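Local coordinates for RidA family protein (Mycobacterium tuberculosis, PDB 3I7T) that is of uncharacterised function but belongs to the YjgF/YER057c/UK114 (RidA) family of homotrimers, whose relatives include enamine/imine deaminases, at residues V67-Y72 and I93-S98. Sequence-based numbering, arbitrary orientation.
Sequences VRTRIY and IRPVTS
R68 and V96 pair through backbone and side chain alike, where the segment 93-98 runs beside strand 66-73 in the same direction and leads into edge strand 99-101. The pairing is tight at this point: V96 N donates to V67 O at 3.0 Å, and T69 N donates to V96 O at 2.9 Å in a nearly straight bond (168° at the hydrogen). V96 O also receives a CA-H...O contact from R68. With R68 CG anti to its own N (chi1 176°), this atom lies 3.7 Å from V96 CG2; the chain bends at chi3 (-59°), and the same methyl lies over one face of the guanidinium, off centre toward the rim. On the face toward helix 79-90, I71 CD1 meets T97 CG2 at 3.8 Å and T69 OG1 bonds to H86.

Farther along, the backbones stand less close. T69 O and S98 N are 3.5 Å apart, and a buried water bridges the two segments here, donating to T69 O and to S98 OG (2.8 Å each) while accepting from R68 NH1 in the guanidinium plane. Direct pairing resumes where I71 N donates to S98 O. This water-bridged side is covered by a second subunit: its D117 forms a salt bridge with R68, and its E115 hydrogen-bonds S98 OG and forms a salt bridge with R70, which also reaches E115 of its own chain. The chemistry thus divides by face, with mainly apolar groups on the helix side and charged or hydroxyl groups, bridged by water, toward the trimer interface, where the acidic partners probably help offset the charge of the buried arginines.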
loop_
_atom_site.group_PDB
_atom_site.type_symbol
_atom_site.label_atom_id
_atom_site.label_comp_id
_atom_site.label_asym_id
_atom_site.label_seq_id
_atom_site.Cartn_x
_atom_site.Cartn_y
_atom_site.Cartn_z
ATOM N N VAL A 67 -8.119 8.903 5.076
ATOM C CA VAL A 67 -9.101 7.990 4.497
ATOM C C VAL A 67 -8.592 6.561 4.560
ATOM O O VAL A 67 -9.383 5.608 4.500
ATOM C CB VAL A 67 -9.457 8.336 3.020
ATOM C CG1 VAL A 67 -10.190 9.706 2.923
ATOM C CG2 VAL A 67 -8.210 8.309 2.132
ATOM N N ARG A 68 -7.274 6.415 4.660
ATOM C CA ARG A 68 -6.656 5.093 4.759
ATOM C C ARG A 68 -5.433 5.070 5.667
ATOM O O ARG A 68 -4.576 5.961 5.600
ATOM C CB ARG A 68 -6.258 4.547 3.374
ATOM C CG ARG A 68 -5.525 3.187 3.485
ATOM C CD ARG A 68 -4.873 2.679 2.181
ATOM N NE ARG A 68 -5.784 2.493 1.047
ATOM C CZ ARG A 68 -6.503 1.390 0.819
ATOM N NH1 ARG A 68 -6.481 0.365 1.671
ATOM N NH2 ARG A 68 -7.277 1.315 -0.256
ATOM N N THR A 69 -5.353 4.048 6.518
ATOM C CA THR A 69 -4.097 3.709 7.189
ATOM C C THR A 69 -3.686 2.297 6.779
ATOM O O THR A 69 -4.512 1.500 6.315
ATOM C CB THR A 69 -4.194 3.782 8.724
ATOM O OG1 THR A 69 -5.264 2.936 9.167
ATOM C CG2 THR A 69 -4.451 5.207 9.206
ATOM N N ARG A 70 -2.403 1.987 6.937
ATOM C CA ARG A 70 -1.916 0.640 6.668
ATOM C C ARG A 70 -0.899 0.381 7.738
ATOM O O ARG A 70 -0.015 1.218 7.958
ATOM C CB ARG A 70 -1.279 0.551 5.282
ATOM C CG ARG A 70 -0.771 -0.843 4.916
ATOM C CD ARG A 70 -0.317 -0.918 3.438
ATOM N NE ARG A 70 -1.458 -0.821 2.524
ATOM C CZ ARG A 70 -1.764 0.256 1.805
ATOM N NH1 ARG A 70 -2.824 0.236 1.019
ATOM N NH2 ARG A 70 -1.011 1.343 1.855
ATOM N N ILE A 71 -1.050 -0.757 8.419
ATOM C CA ILE A 71 -0.261 -1.077 9.597
ATOM C C ILE A 71 0.544 -2.357 9.392
ATOM O O ILE A 71 -0.022 -3.411 9.131
ATOM C CB ILE A 71 -1.184 -1.261 10.832
ATOM C CG1 ILE A 71 -2.067 -0.022 11.042
ATOM C CG2 ILE A 71 -0.361 -1.588 12.094
ATOM C CD1 ILE A 71 -3.131 -0.220 12.079
ATOM N N TYR A 72 1.865 -2.242 9.490
ATOM C CA TYR A 72 2.758 -3.390 9.507
ATOM C C TYR A 72 3.208 -3.661 10.928
ATOM O O TYR A 72 3.730 -2.768 11.594
ATOM C CB TYR A 72 4.001 -3.117 8.656
ATOM C CG TYR A 72 3.696 -2.600 7.272
ATOM C CD1 TYR A 72 3.344 -3.471 6.256
ATOM C CD2 TYR A 72 3.759 -1.242 6.982
ATOM C CE1 TYR A 72 3.053 -3.014 4.977
ATOM C CE2 TYR A 72 3.472 -0.771 5.702
ATOM C CZ TYR A 72 3.117 -1.669 4.704
ATOM O OH TYR A 72 2.826 -1.222 3.424
ATOM N N ILE A 93 -13.527 8.973 13.101
ATOM C CA ILE A 93 -13.082 9.170 11.726
ATOM C C ILE A 93 -13.197 7.899 10.870
ATOM O O ILE A 93 -13.788 7.913 9.772
ATOM C CB ILE A 93 -11.643 9.713 11.727
ATOM C CG1 ILE A 93 -11.602 11.045 12.504
ATOM C CG2 ILE A 93 -11.120 9.836 10.303
ATOM C CD1 ILE A 93 -10.266 11.333 13.247
ATOM N N ARG A 94 -12.632 6.829 11.368
ATOM C CA ARG A 94 -12.778 5.519 10.788
ATOM C C ARG A 94 -12.303 5.436 9.333
ATOM O O ARG A 94 -13.079 5.147 8.465
ATOM C CB ARG A 94 -14.208 5.076 10.870
ATOM C CG ARG A 94 -14.507 4.411 12.042
ATOM C CD ARG A 94 -15.835 4.702 12.440
ATOM N N PRO A 95 -11.040 5.692 9.096
ATOM C CA PRO A 95 -10.502 5.449 7.779
ATOM C C PRO A 95 -10.541 3.938 7.551
ATOM O O PRO A 95 -10.796 3.188 8.495
ATOM C CB PRO A 95 -9.052 5.918 7.927
ATOM C CG PRO A 95 -8.704 5.549 9.351
ATOM C CD PRO A 95 -9.986 5.806 10.124
ATOM N N VAL A 96 -10.319 3.479 6.324
ATOM C CA VAL A 96 -10.102 2.037 6.116
ATOM C C VAL A 96 -8.698 1.687 6.612
ATOM O O VAL A 96 -7.831 2.560 6.672
ATOM C CB VAL A 96 -10.262 1.648 4.639
ATOM C CG1 VAL A 96 -11.573 2.250 4.075
ATOM C CG2 VAL A 96 -9.027 2.106 3.827
ATOM N N THR A 97 -8.467 0.440 7.027
ATOM C CA THR A 97 -7.096 0.007 7.299
ATOM C C THR A 97 -6.830 -1.386 6.810
ATOM O O THR A 97 -7.733 -2.098 6.370
ATOM C CB THR A 97 -6.739 -0.196 8.792
ATOM O OG1 THR A 97 -7.831 0.107 9.661
ATOM C CG2 THR A 97 -5.479 0.519 9.174
ATOM N N SER A 98 -5.569 -1.768 6.963
ATOM C CA SER A 98 -5.128 -3.151 6.847
ATOM C C SER A 98 -4.079 -3.349 7.902
ATOM O O SER A 98 -3.424 -2.396 8.284
ATOM C CB SER A 98 -4.530 -3.416 5.469
ATOM O OG SER A 98 -5.435 -2.961 4.482
HETATM O O HOH W 1 -5.394 -0.128 4.263
#